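Local coordinates for endoglucanase, glycoside hydrolase family 5 protein (Cytophaga hutchinsonii, PDB 5IHS), which probably hydrolyses internal beta-1,4-glucosidic bonds of cellulose as a family 5 endoglucanase, consistent with a periplasmic role in cellulose use, at residues I121-S126 with I154-N159; K26-K31 with P326-L331; Q61-Y66 with I284-E289; E204-P209 with M240-F245. All coordinates share one frame; numbering follows the deposited sequence.

Interaction 1 (I121-S126 with I154-N159); sequences IIDYHS and IYEVYN
The third and fourth strands of a TIM barrel run side by side here, linked through helix 133-147 as a beta-alpha-beta unit; their C-terminal ends open into the barrel mouth, where family 5 enzymes carry their active site. Ile122 N donates to Ile154 O at 2.9 Å, Glu156 N answers to Ile122 O, and Tyr124 N reaches Glu156 O almost straight, at 176°. Past the paired strands, Asn159 N bonds Tyr124 O at 3.1 Å; that oxygen also takes Ser126 N across the inverse gamma turn centred on His125. On the face of the sheet that carries Ile121 and Ile154, the carboxylates of Asp123 and Glu156 stack with planes 25° apart, OD1 and OE1 separated by 3.8 Å. Arg85 holds Glu156 OE1 and Thr247 holds OE2. Asp123 OD2 turns its syn lone pair to His125 ND1, 2.6 Å away and close to the imidazole plane. Over one face of that ring lies the Asn159 amide, planes 19° apart, with ND2 touching CE1 at 3.2 Å without a hydrogen bond. Trp282 also meets the imidazole with its ring nearly parallel. An alanine in place of His125 would probably leave Asp123 OD2 without its short bond and the Asn159 amide without its flat support. The short bond to Asp123 probably keeps a proton on His125 ND1, while Arg85 probably eases the repulsion between the two buried acids.

Interaction 2 (K26-K31 with P326-L331); sequences KTIVEK and PIFDSL
Apolar contact comes first. Ile28 sends its CD1 methyl onto the face of the Phe328 ring, 3.7 Å from the ring centroid and only 11° off the normal, a CH-pi contact. Its CG1 rests 3.5 Å from Phe328 CE1, and CD1 also meets Ile327 CG2 at 3.8 Å, so one bent isoleucine branch touches two successive residues of the last helix. Leu331 fits between two lysines: its CG packs on Lys26 CB at 3.7 Å, and its CD1 methyl lies 3.9 Å from Lys31 CD. The polar part is a relay. Lys31 runs extended from the backbone and bends only at its final torsion (68°), which brings NZ to Ser330 OG at 3.0 Å. That hydroxyl in turn gives its proton to a lone pair of Ile327 O, at 2.7 Å, so its direction is fixed. Within the other segment Thr27 OG1 accepts from Glu30 N at 3.0 Å, while Glu30 OE1 takes Thr27 N. This reciprocal pair is a capping box, starting the short helix 28-32. The helix leans on Tyr119 at the start of a barrel strand, and the contact brings the two modelled chain ends together beside the N-terminal end of the TIM barrel.

Interaction 3 (Q61-Y66 with I284-E289); sequences QWMGQY and IADKPE
Tyr66 OH is gripped twice: it donates to Ala298 O and accepts from a water 3.0 Å away. The same water takes a hydrogen from Gln65 NE2 at 2.9 Å and makes a weak bond to Asp286 OD2, whose firmer partner is Ala297 N. A second water donates to Asp286 OD1 at 2.6 Å and is only weakly held by Gln65 NE2. No direct hydrogen bond crosses between the two segments, so the polar link is made by water. Gln65 has its CG in the crowded position between the backbone N and the carbonyl carbon (chi1 67°) and then bends; CG covers one face of the Tyr66 ring while the amide reaches the waters. Asp286 OD1 comes to the edge of that ring, with the carboxylate turned 71° against it. Met63, bent at its second torsion (-75°), lays SD 3.2 Å from Asp286 OD1 and carries CE on toward Lys287, while its CG packs on Ala285 CB at 4.0 Å. An alanine at Met63 would remove the thioether that lies on Ala285, Asp286 and Lys287, and would probably leave the carboxylate less well sheltered. Deeper in, Tyr66 CG meets the CG2 methyl of Ile284 at 4.0 Å. A third water donates both ways, to Met63 O at 3.2 Å and Ile284 O at 2.8 Å. These loops follow the first and eighth strands, which close the barrel; Ile284 lies against Met55 and Leu57 of strand 53-57, and helix 69-77 packs behind the contact, with Val71 touching Tyr66 and Leu75 touching Ile284.

Interaction 4 (E204-P209 with M240-F245); sequences EAAANP and MGIALF
Ala206 is the hub: its CB is held at 3.6 Å from Met240 CB and equally 3.6 Å from Ile242 CD1. The methyl is small enough to let the backbones come close, with CA of Ala206 and CA of Met240 only 5.8 Å apart. Met240 then reaches on past the alanine and bends at its last torsion (74°), so that CE lies 3.4 Å from Ala207 N and 3.7 Å from Ala207 CB. Ile242 fans its branches over the end of the helix. CG1 sits in the crowded position between the backbone N and the carbonyl carbon (chi1 62°) and leads CD1 to Ala206, while CG2 turns to Pro209 CB at 4.1 Å. A water spans the polar edge, donating to Ala206 O and to Met240 O, each at 2.7 Å.

Behind this first shell, Gly241 has a positive phi of 105° and forms the Schellman motif that ends helix 228-239; a beta carbon there would run into the carbonyl oxygen of Met240. This turn sets Met240 and Ile242 against helix 202-207, and Ala237 of helix 228-239 touches both Ala206 and Ile242. Beyond the helix end, Lys172 binds Asn208 OD1 and Pro209 O, and Trp167 NE1 binds Asn208 O, fixing the exit of helix 202-207. Tyr217 of the neighbouring strand touches Ala205, Pro209 and Ile242.

Between the segments the contact is thus apolar, with no direct hydrogen bond. Its two carbonyl oxygens are both acceptors and cannot pair with each other, so the shared water donates a hydrogen bond to each.

Starting at the first modelled residues, 26-31 meet the last modelled ones, 326-331: interaction 2 closes the largest loop and encloses the other three contacts. Within it, interaction 3 joins the loops after the first and eighth barrel strands. Interactions 1 and 4 then follow one another inside that span, 1 closing before 4 opens, and no pair crosses. Interaction 1 pairs the third and fourth strands, while interaction 4 fixes helix 202-207 to the approach of strand 244-249. These two touch inside the barrel, where Ile121 and Ile154 pack on Phe245. Interactions 3 and 4 lie on opposite sides of the chain's centre, about 32 Å apart between centres.

Interaction 1 (I121-S126 with I154-N159)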
loop_
_atom_site.group_PDB
_atom_site.type_symbol
_atom_site.label_atom_id
_atom_site.label_comp_id
_atom_site.label_asym_id
_atom_site.label_seq_id
_atom_site.Cartn_x
_atom_site.Cartn_y
_atom_site.Cartn_z
ATOM N N ILE A 121 1.237 -4.566 3.943
ATOM C CA ILE A 121 1.235 -3.166 4.351
ATOM C C ILE A 121 0.131 -2.957 5.377
ATOM O O ILE A 121 -1.040 -3.237 5.102
ATOM C CB ILE A 121 1.019 -2.237 3.152
ATOM C CG1 ILE A 121 2.118 -2.410 2.104
ATOM C CG2 ILE A 121 0.949 -0.789 3.619
ATOM C CD1 ILE A 121 1.773 -1.806 0.765
ATOM N N ILE A 122 0.520 -2.438 6.541
ATOM C CA ILE A 122 -0.414 -2.030 7.582
ATOM C C ILE A 122 -0.687 -0.548 7.344
ATOM O O ILE A 122 0.150 0.293 7.670
ATOM C CB ILE A 122 0.158 -2.278 8.981
ATOM C CG1 ILE A 122 0.433 -3.768 9.207
ATOM C CG2 ILE A 122 -0.783 -1.723 10.056
ATOM C CD1 ILE A 122 1.178 -4.059 10.484
ATOM N N ASP A 123 -1.851 -0.229 6.753
ATOM C CA ASP A 123 -2.206 1.125 6.322
ATOM C C ASP A 123 -3.195 1.774 7.288
ATOM O O ASP A 123 -4.335 1.313 7.449
ATOM C CB ASP A 123 -2.769 1.051 4.901
ATOM C CG ASP A 123 -3.608 2.252 4.478
ATOM O OD1 ASP A 123 -3.332 3.399 4.882
ATOM O OD2 ASP A 123 -4.562 1.990 3.669
ATOM N N TYR A 124 -2.746 2.856 7.926
ATOM C CA TYR A 124 -3.582 3.719 8.758
ATOM C C TYR A 124 -4.344 4.618 7.792
ATOM O O TYR A 124 -3.839 5.646 7.331
ATOM C CB TYR A 124 -2.691 4.498 9.714
ATOM C CG TYR A 124 -3.376 5.071 10.931
ATOM C CD1 TYR A 124 -3.796 4.236 11.968
ATOM C CD2 TYR A 124 -3.591 6.430 11.070
ATOM C CE1 TYR A 124 -4.411 4.743 13.095
ATOM C CE2 TYR A 124 -4.205 6.945 12.206
ATOM C CZ TYR A 124 -4.615 6.092 13.210
ATOM O OH TYR A 124 -5.229 6.562 14.349
ATOM N N HIS A 125 -5.562 4.193 7.455
ATOM C CA HIS A 125 -6.268 4.716 6.287
ATOM C C HIS A 125 -7.067 5.952 6.689
ATOM O O HIS A 125 -8.292 5.939 6.826
ATOM C CB HIS A 125 -7.117 3.630 5.639
ATOM C CG HIS A 125 -7.440 3.912 4.210
ATOM N ND1 HIS A 125 -6.555 3.652 3.187
ATOM C CD2 HIS A 125 -8.549 4.441 3.639
ATOM C CE1 HIS A 125 -7.115 3.990 2.042
ATOM N NE2 HIS A 125 -8.322 4.481 2.286
ATOM N N SER A 126 -6.314 7.030 6.893
ATOM C CA SER A 126 -6.812 8.292 7.415
ATOM C C SER A 126 -6.501 9.448 6.474
ATOM O O SER A 126 -5.496 9.443 5.757
ATOM C CB SER A 126 -6.152 8.588 8.766
ATOM O OG SER A 126 -6.574 9.828 9.310
ATOM N N ILE A 154 5.370 -4.000 6.374
ATOM C CA ILE A 154 5.598 -2.632 5.916
ATOM C C ILE A 154 4.535 -1.765 6.590
ATOM O O ILE A 154 3.352 -2.119 6.584
ATOM C CB ILE A 154 5.463 -2.545 4.379
ATOM C CG1 ILE A 154 6.483 -3.463 3.691
ATOM C CG2 ILE A 154 5.598 -1.101 3.900
ATOM C CD1 ILE A 154 6.159 -3.742 2.236
ATOM N N TYR A 155 4.949 -0.654 7.205
ATOM C CA TYR A 155 4.016 0.241 7.879
ATOM C C TYR A 155 3.694 1.433 6.985
ATOM O O TYR A 155 4.589 1.992 6.351
ATOM C CB TYR A 155 4.604 0.765 9.188
ATOM C CG TYR A 155 5.049 -0.307 10.148
ATOM C CD1 TYR A 155 4.165 -0.871 11.052
ATOM C CD2 TYR A 155 6.359 -0.750 10.161
ATOM C CE1 TYR A 155 4.579 -1.848 11.943
ATOM C CE2 TYR A 155 6.785 -1.725 11.052
ATOM C CZ TYR A 155 5.893 -2.268 11.939
ATOM O OH TYR A 155 6.278 -3.249 12.826
ATOM N N GLU A 156 2.428 1.857 6.968
ATOM C CA GLU A 156 1.984 3.028 6.208
ATOM C C GLU A 156 1.195 3.907 7.178
ATOM O O GLU A 156 0.051 3.614 7.531
ATOM C CB GLU A 156 1.183 2.596 4.983
ATOM C CG GLU A 156 0.613 3.766 4.198
ATOM C CD GLU A 156 -0.166 3.357 2.962
ATOM O OE1 GLU A 156 -0.407 2.147 2.756
ATOM O OE2 GLU A 156 -0.531 4.278 2.175
ATOM N N VAL A 157 1.834 4.986 7.646
ATOM C CA VAL A 157 1.346 5.694 8.833
ATOM C C VAL A 157 0.277 6.745 8.573
ATOM O O VAL A 157 -0.365 7.198 9.531
ATOM C CB VAL A 157 2.508 6.318 9.631
ATOM C CG1 VAL A 157 3.460 5.226 10.118
ATOM C CG2 VAL A 157 3.251 7.378 8.826
ATOM N N TYR A 158 0.050 7.139 7.323
ATOM C CA TYR A 158 -0.914 8.213 7.037
ATOM C C TYR A 158 -1.296 8.121 5.551
ATOM O O TYR A 158 -0.678 8.775 4.713
ATOM C CB TYR A 158 -0.299 9.568 7.364
ATOM C CG TYR A 158 -1.235 10.765 7.379
ATOM C CD1 TYR A 158 -2.497 10.720 6.803
ATOM C CD2 TYR A 158 -0.832 11.955 7.979
ATOM C CE1 TYR A 158 -3.326 11.832 6.818
ATOM C CE2 TYR A 158 -1.652 13.064 8.001
ATOM C CZ TYR A 158 -2.898 12.998 7.417
ATOM O OH TYR A 158 -3.751 14.077 7.406
ATOM N N ASN A 159 -2.348 7.346 5.249
ATOM C CA ASN A 159 -2.773 7.100 3.872
ATOM C C ASN A 159 -2.703 8.329 2.965
ATOM O O ASN A 159 -1.903 8.357 2.017
ATOM C CB ASN A 159 -4.199 6.553 3.905
ATOM C CG ASN A 159 -4.822 6.453 2.528
ATOM O OD1 ASN A 159 -4.197 5.960 1.600
ATOM N ND2 ASN A 159 -6.051 6.944 2.375
#

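Interaction 2 (K26-K31 with P326-L331)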
loop_
_atom_site.group_PDB
_atom_site.type_symbol
_atom_site.label_atom_id
_atom_site.label_comp_id
_atom_site.label_asym_id
_atom_site.label_seq_id
_atom_site.Cartn_x
_atom_site.Cartn_y
_atom_site.Cartn_z
ATOM N N LYS A 26 10.420 -22.513 -1.080
ATOM C CA LYS A 26 10.695 -21.128 -0.687
ATOM C C LYS A 26 9.562 -20.166 -1.069
ATOM O O LYS A 26 9.065 -20.227 -2.194
ATOM C CB LYS A 26 11.954 -20.637 -1.393
ATOM C CG LYS A 26 13.247 -20.831 -0.637
ATOM C CD LYS A 26 14.435 -20.450 -1.511
ATOM C CE LYS A 26 14.621 -18.944 -1.573
ATOM N NZ LYS A 26 15.565 -18.549 -2.659
ATOM N N THR A 27 9.206 -19.250 -0.160
ATOM C CA THR A 27 8.203 -18.208 -0.346
ATOM C C THR A 27 8.864 -16.926 -0.847
ATOM O O THR A 27 10.088 -16.788 -0.866
ATOM C CB THR A 27 7.557 -17.884 0.995
ATOM O OG1 THR A 27 8.566 -17.359 1.862
ATOM C CG2 THR A 27 6.896 -19.111 1.631
ATOM N N ILE A 28 8.023 -15.966 -1.237
ATOM C CA ILE A 28 8.511 -14.669 -1.693
ATOM C C ILE A 28 9.329 -13.992 -0.604
ATOM O O ILE A 28 10.381 -13.399 -0.873
ATOM C CB ILE A 28 7.314 -13.788 -2.102
ATOM C CG1 ILE A 28 6.561 -14.372 -3.310
ATOM C CG2 ILE A 28 7.761 -12.347 -2.339
ATOM C CD1 ILE A 28 7.348 -14.381 -4.600
ATOM N N VAL A 29 8.832 -14.024 0.633
ATOM C CA VAL A 29 9.531 -13.361 1.724
ATOM C C VAL A 29 10.830 -14.096 2.052
ATOM O O VAL A 29 11.821 -13.470 2.433
ATOM C CB VAL A 29 8.580 -13.204 2.923
ATOM C CG1 VAL A 29 9.285 -12.710 4.152
ATOM C CG2 VAL A 29 7.452 -12.224 2.552
ATOM N N GLU A 30 10.868 -15.418 1.884
ATOM C CA GLU A 30 12.144 -16.121 2.034
ATOM C C GLU A 30 13.124 -15.740 0.929
ATOM O O GLU A 30 14.329 -15.640 1.170
ATOM C CB GLU A 30 11.923 -17.635 2.080
ATOM C CG GLU A 30 11.338 -18.084 3.398
ATOM C CD GLU A 30 10.894 -19.534 3.413
ATOM O OE1 GLU A 30 10.839 -20.168 2.342
ATOM O OE2 GLU A 30 10.581 -20.041 4.510
ATOM N N LYS A 31 12.622 -15.499 -0.282
ATOM C CA LYS A 31 13.479 -15.102 -1.397
ATOM C C LYS A 31 14.157 -13.761 -1.144
ATOM O O LYS A 31 15.376 -13.630 -1.293
ATOM C CB LYS A 31 12.670 -15.070 -2.700
ATOM C CG LYS A 31 13.474 -14.645 -3.929
ATOM C CD LYS A 31 12.580 -14.464 -5.150
ATOM C CE LYS A 31 13.347 -14.013 -6.378
ATOM N NZ LYS A 31 14.270 -15.044 -6.907
ATOM N N PRO A 326 6.911 -14.770 -13.044
ATOM C CA PRO A 326 8.306 -15.251 -13.113
ATOM C C PRO A 326 9.038 -15.218 -11.778
ATOM O O PRO A 326 9.966 -16.010 -11.560
ATOM C CB PRO A 326 8.946 -14.312 -14.144
ATOM C CG PRO A 326 7.791 -13.869 -15.016
ATOM C CD PRO A 326 6.624 -13.745 -14.066
ATOM N N ILE A 327 8.654 -14.317 -10.875
ATOM C CA ILE A 327 9.250 -14.295 -9.545
ATOM C C ILE A 327 8.864 -15.555 -8.781
ATOM O O ILE A 327 9.718 -16.245 -8.210
ATOM C CB ILE A 327 8.853 -13.016 -8.783
ATOM C CG1 ILE A 327 9.268 -11.766 -9.566
ATOM C CG2 ILE A 327 9.506 -13.012 -7.407
ATOM C CD1 ILE A 327 8.777 -10.444 -8.973
ATOM N N PHE A 328 7.570 -15.885 -8.767
ATOM C CA PHE A 328 7.153 -17.147 -8.161
ATOM C C PHE A 328 7.812 -18.336 -8.854
ATOM O O PHE A 328 8.221 -19.301 -8.195
ATOM C CB PHE A 328 5.631 -17.282 -8.205
ATOM C CG PHE A 328 4.909 -16.445 -7.173
ATOM C CD1 PHE A 328 4.732 -16.907 -5.877
ATOM C CD2 PHE A 328 4.397 -15.197 -7.507
ATOM C CE1 PHE A 328 4.067 -16.139 -4.930
ATOM C CE2 PHE A 328 3.727 -14.406 -6.565
ATOM C CZ PHE A 328 3.560 -14.881 -5.269
ATOM N N ASP A 329 7.919 -18.298 -10.183
ATOM C CA ASP A 329 8.507 -19.425 -10.905
ATOM C C ASP A 329 9.989 -19.618 -10.593
ATOM O O ASP A 329 10.494 -20.734 -10.744
ATOM C CB ASP A 329 8.326 -19.240 -12.411
ATOM C CG ASP A 329 6.881 -19.411 -12.858
ATOM O OD1 ASP A 329 6.059 -19.935 -12.077
ATOM O OD2 ASP A 329 6.571 -19.029 -14.007
ATOM N N SER A 330 10.693 -18.562 -10.169
ATOM C CA SER A 330 12.125 -18.649 -9.901
ATOM C C SER A 330 12.433 -19.563 -8.733
ATOM O O SER A 330 13.572 -20.029 -8.607
ATOM C CB SER A 330 12.683 -17.257 -9.595
ATOM O OG SER A 330 12.335 -16.810 -8.285
ATOM N N LEU A 331 11.455 -19.816 -7.877
ATOM C CA LEU A 331 11.648 -20.670 -6.718
ATOM C C LEU A 331 11.290 -22.113 -7.049
ATOM O O LEU A 331 10.145 -22.529 -6.866
ATOM C CB LEU A 331 10.768 -20.170 -5.567
ATOM C CG LEU A 331 11.257 -19.013 -4.676
ATOM C CD1 LEU A 331 12.543 -18.365 -5.180
ATOM C CD2 LEU A 331 10.166 -17.953 -4.497
#

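Interaction 3 (Q61-Y66 with I284-E289)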
loop_
_atom_site.group_PDB
_atom_site.type_symbol
_atom_site.label_atom_id
_atom_site.label_comp_id
_atom_site.label_asym_id
_atom_site.label_seq_id
_atom_site.Cartn_x
_atom_site.Cartn_y
_atom_site.Cartn_z
ATOM N N GLN A 61 -13.739 -0.991 7.588
ATOM C CA GLN A 61 -15.043 -0.965 8.246
ATOM C C GLN A 61 -16.198 -1.194 7.276
ATOM O O GLN A 61 -17.319 -1.479 7.719
ATOM C CB GLN A 61 -15.234 0.317 9.079
ATOM C CG GLN A 61 -15.493 1.607 8.312
ATOM C CD GLN A 61 -14.221 2.359 7.957
ATOM O OE1 GLN A 61 -13.258 1.775 7.439
ATOM N NE2 GLN A 61 -14.206 3.662 8.229
ATOM N N TRP A 62 -15.946 -1.104 5.971
ATOM C CA TRP A 62 -16.994 -1.224 4.969
ATOM C C TRP A 62 -16.856 -2.441 4.064
ATOM O O TRP A 62 -17.861 -2.871 3.486
ATOM C CB TRP A 62 -17.061 0.057 4.125
ATOM C CG TRP A 62 -17.427 1.267 4.948
ATOM C CD1 TRP A 62 -18.341 1.331 5.959
ATOM C CD2 TRP A 62 -16.859 2.574 4.841
ATOM N NE1 TRP A 62 -18.376 2.597 6.486
ATOM C CE2 TRP A 62 -17.478 3.380 5.816
ATOM C CE3 TRP A 62 -15.885 3.144 4.018
ATOM C CZ2 TRP A 62 -17.156 4.723 5.987
ATOM C CZ3 TRP A 62 -15.566 4.477 4.191
ATOM C CH2 TRP A 62 -16.204 5.253 5.163
ATOM N N MET A 63 -15.661 -3.022 3.953
ATOM C CA MET A 63 -15.429 -4.232 3.168
ATOM C C MET A 63 -14.648 -5.251 3.987
ATOM O O MET A 63 -13.815 -5.996 3.469
ATOM C CB MET A 63 -14.736 -3.901 1.849
ATOM C CG MET A 63 -15.606 -3.167 0.849
ATOM S SD MET A 63 -16.806 -4.248 0.060
ATOM C CE MET A 63 -17.919 -2.999 -0.591
ATOM N N GLY A 64 -14.938 -5.305 5.288
ATOM C CA GLY A 64 -14.244 -6.193 6.201
ATOM C C GLY A 64 -14.438 -7.664 5.918
ATOM O O GLY A 64 -13.639 -8.479 6.386
ATOM N N GLN A 65 -15.469 -8.030 5.150
ATOM C CA GLN A 65 -15.691 -9.437 4.843
ATOM C C GLN A 65 -14.545 -10.047 4.040
ATOM O O GLN A 65 -14.421 -11.273 4.020
ATOM C CB GLN A 65 -17.033 -9.657 4.120
ATOM C CG GLN A 65 -17.148 -9.077 2.716
ATOM C CD GLN A 65 -17.658 -7.642 2.692
ATOM O OE1 GLN A 65 -17.371 -6.848 3.589
ATOM N NE2 GLN A 65 -18.406 -7.297 1.645
ATOM N N TYR A 66 -13.719 -9.235 3.381
ATOM C CA TYR A 66 -12.591 -9.733 2.592
ATOM C C TYR A 66 -11.286 -9.790 3.381
ATOM O O TYR A 66 -10.264 -10.218 2.831
ATOM C CB TYR A 66 -12.403 -8.895 1.312
ATOM C CG TYR A 66 -13.590 -8.991 0.380
ATOM C CD1 TYR A 66 -13.842 -10.146 -0.351
ATOM C CD2 TYR A 66 -14.476 -7.936 0.245
ATOM C CE1 TYR A 66 -14.937 -10.241 -1.194
ATOM C CE2 TYR A 66 -15.584 -8.025 -0.586
ATOM C CZ TYR A 66 -15.810 -9.175 -1.309
ATOM O OH TYR A 66 -16.927 -9.247 -2.129
ATOM N N ILE A 284 -9.726 -4.591 -3.749
ATOM C CA ILE A 284 -10.597 -5.731 -3.481
ATOM C C ILE A 284 -11.816 -5.212 -2.715
ATOM O O ILE A 284 -11.798 -5.013 -1.501
ATOM C CB ILE A 284 -9.863 -6.844 -2.733
ATOM C CG1 ILE A 284 -8.661 -7.353 -3.555
ATOM C CG2 ILE A 284 -10.819 -7.961 -2.371
ATOM C CD1 ILE A 284 -9.008 -7.988 -4.892
ATOM N N ALA A 285 -12.878 -4.958 -3.467
ATOM C CA ALA A 285 -14.158 -4.494 -2.968
ATOM C C ALA A 285 -15.169 -4.895 -4.013
ATOM O O ALA A 285 -14.829 -5.005 -5.191
ATOM C CB ALA A 285 -14.196 -2.972 -2.847
ATOM N N ASP A 286 -16.412 -5.094 -3.581
ATOM C CA ASP A 286 -17.487 -5.450 -4.498
ATOM C C ASP A 286 -18.495 -4.321 -4.669
ATOM O O ASP A 286 -19.616 -4.554 -5.123
ATOM C CB ASP A 286 -18.160 -6.754 -4.070
ATOM C CG ASP A 286 -19.061 -6.592 -2.874
ATOM O OD1 ASP A 286 -18.758 -5.723 -2.024
ATOM O OD2 ASP A 286 -20.059 -7.350 -2.784
ATOM N N LYS A 287 -18.104 -3.100 -4.327
ATOM C CA LYS A 287 -18.933 -1.931 -4.573
ATOM C C LYS A 287 -19.119 -1.750 -6.081
ATOM O O LYS A 287 -18.178 -1.972 -6.850
ATOM C CB LYS A 287 -18.215 -0.712 -3.981
ATOM C CG LYS A 287 -18.898 0.625 -4.151
ATOM C CD LYS A 287 -18.193 1.716 -3.346
ATOM C CE LYS A 287 -18.949 3.030 -3.443
ATOM N NZ LYS A 287 -18.274 4.126 -2.707
ATOM N N PRO A 288 -20.330 -1.373 -6.552
ATOM C CA PRO A 288 -20.548 -1.222 -8.011
ATOM C C PRO A 288 -19.991 0.084 -8.571
ATOM O O PRO A 288 -20.722 0.975 -9.039
ATOM C CB PRO A 288 -22.075 -1.331 -8.126
ATOM C CG PRO A 288 -22.578 -0.846 -6.826
ATOM C CD PRO A 288 -21.591 -1.291 -5.797
ATOM N N GLU A 289 -18.658 0.187 -8.543
ATOM C CA GLU A 289 -17.908 1.325 -9.067
ATOM C C GLU A 289 -16.733 0.801 -9.886
ATOM O O GLU A 289 -16.268 -0.321 -9.680
ATOM C CB GLU A 289 -17.380 2.262 -7.948
ATOM C CG GLU A 289 -16.212 1.698 -7.094
ATOM C CD GLU A 289 -15.674 2.671 -6.028
ATOM O OE1 GLU A 289 -16.355 3.661 -5.692
ATOM O OE2 GLU A 289 -14.557 2.437 -5.514
HETATM O O HOH W 1 -11.610 -5.234 1.260
HETATM O O HOH W 2 -19.396 -8.928 -0.535
HETATM O O HOH W 3 -20.381 -5.315 0.022
#

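Interaction 4 (E204-P209 with M240-F245)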
loop_
_atom_site.group_PDB
_atom_site.type_symbol
_atom_site.label_atom_id
_atom_site.label_comp_id
_atom_site.label_asym_id
_atom_site.label_seq_id
_atom_site.Cartn_x
_atom_site.Cartn_y
_atom_site.Cartn_z
ATOM N N GLU A 204 7.525 17.889 -2.047
ATOM C CA GLU A 204 7.629 18.627 -0.789
ATOM C C GLU A 204 8.331 17.788 0.272
ATOM O O GLU A 204 9.142 18.305 1.054
ATOM C CB GLU A 204 6.248 19.079 -0.310
ATOM C CG GLU A 204 5.572 20.013 -1.278
ATOM C CD GLU A 204 4.185 20.467 -0.860
ATOM O OE1 GLU A 204 3.567 19.831 0.032
ATOM O OE2 GLU A 204 3.718 21.467 -1.449
ATOM N N ALA A 205 8.035 16.486 0.306
ATOM C CA ALA A 205 8.759 15.579 1.188
ATOM C C ALA A 205 10.216 15.470 0.758
ATOM O O ALA A 205 11.117 15.433 1.602
ATOM C CB ALA A 205 8.073 14.208 1.192
ATOM N N ALA A 206 10.467 15.430 -0.553
ATOM C CA ALA A 206 11.837 15.304 -1.039
ATOM C C ALA A 206 12.676 16.511 -0.646
ATOM O O ALA A 206 13.892 16.381 -0.442
ATOM C CB ALA A 206 11.841 15.121 -2.553
ATOM N N ALA A 207 12.048 17.688 -0.540
ATOM C CA ALA A 207 12.756 18.903 -0.151
ATOM C C ALA A 207 13.050 18.959 1.339
ATOM O O ALA A 207 13.960 19.685 1.753
ATOM C CB ALA A 207 11.939 20.133 -0.547
ATOM N N ASN A 208 12.294 18.235 2.158
ATOM C CA ASN A 208 12.503 18.212 3.602
ATOM C C ASN A 208 12.230 16.808 4.107
ATOM O O ASN A 208 11.252 16.564 4.834
ATOM C CB ASN A 208 11.611 19.230 4.305
ATOM C CG ASN A 208 11.857 19.274 5.800
ATOM O OD1 ASN A 208 12.924 18.878 6.294
ATOM N ND2 ASN A 208 10.865 19.747 6.533
ATOM N N PRO A 209 13.086 15.856 3.748
ATOM C CA PRO A 209 12.808 14.457 4.066
ATOM C C PRO A 209 12.997 14.150 5.541
ATOM O O PRO A 209 13.653 14.870 6.299
ATOM C CB PRO A 209 13.830 13.699 3.215
ATOM C CG PRO A 209 14.969 14.671 3.058
ATOM C CD PRO A 209 14.291 15.993 2.907
ATOM N N MET A 240 15.654 14.323 -6.308
ATOM C CA MET A 240 16.025 14.896 -5.027
ATOM C C MET A 240 16.434 13.822 -4.023
ATOM O O MET A 240 16.824 14.160 -2.898
ATOM C CB MET A 240 14.856 15.761 -4.501
ATOM C CG MET A 240 14.447 16.991 -5.414
ATOM S SD MET A 240 12.764 17.742 -5.237
ATOM C CE MET A 240 12.992 18.614 -3.702
ATOM N N GLY A 241 16.332 12.542 -4.395
ATOM C CA GLY A 241 16.970 11.454 -3.671
ATOM C C GLY A 241 16.098 10.571 -2.802
ATOM O O GLY A 241 16.643 9.712 -2.092
ATOM N N ILE A 242 14.771 10.736 -2.825
ATOM C CA ILE A 242 13.906 9.910 -1.981
ATOM C C ILE A 242 13.379 8.700 -2.749
ATOM O O ILE A 242 13.459 8.633 -3.982
ATOM C CB ILE A 242 12.761 10.710 -1.314
ATOM C CG1 ILE A 242 11.821 11.332 -2.349
ATOM C CG2 ILE A 242 13.317 11.765 -0.359
ATOM C CD1 ILE A 242 10.491 11.841 -1.754
ATOM N N ALA A 243 12.835 7.740 -2.008
ATOM C CA ALA A 243 12.226 6.541 -2.560
ATOM C C ALA A 243 10.715 6.617 -2.396
ATOM O O ALA A 243 10.209 6.979 -1.327
ATOM C CB ALA A 243 12.755 5.291 -1.842
ATOM N N LEU A 244 9.999 6.265 -3.456
ATOM C CA LEU A 244 8.546 6.315 -3.503
ATOM C C LEU A 244 7.970 4.905 -3.482
ATOM O O LEU A 244 8.585 3.958 -3.983
ATOM C CB LEU A 244 8.088 6.993 -4.795
ATOM C CG LEU A 244 8.692 8.378 -5.054
ATOM C CD1 LEU A 244 8.173 8.950 -6.353
ATOM C CD2 LEU A 244 8.402 9.330 -3.894
ATOM N N PHE A 245 6.757 4.781 -2.941
ATOM C CA PHE A 245 5.994 3.532 -2.960
ATOM C C PHE A 245 4.559 3.893 -3.335
ATOM O O PHE A 245 3.934 4.728 -2.670
ATOM C CB PHE A 245 6.065 2.881 -1.567
ATOM C CG PHE A 245 5.659 1.412 -1.499
ATOM C CD1 PHE A 245 4.494 0.912 -2.063
ATOM C CD2 PHE A 245 6.462 0.519 -0.801
ATOM C CE1 PHE A 245 4.158 -0.429 -1.958
ATOM C CE2 PHE A 245 6.120 -0.826 -0.695
ATOM C CZ PHE A 245 4.965 -1.284 -1.264
HETATM O O HOH W 4 15.760 14.463 -0.485
#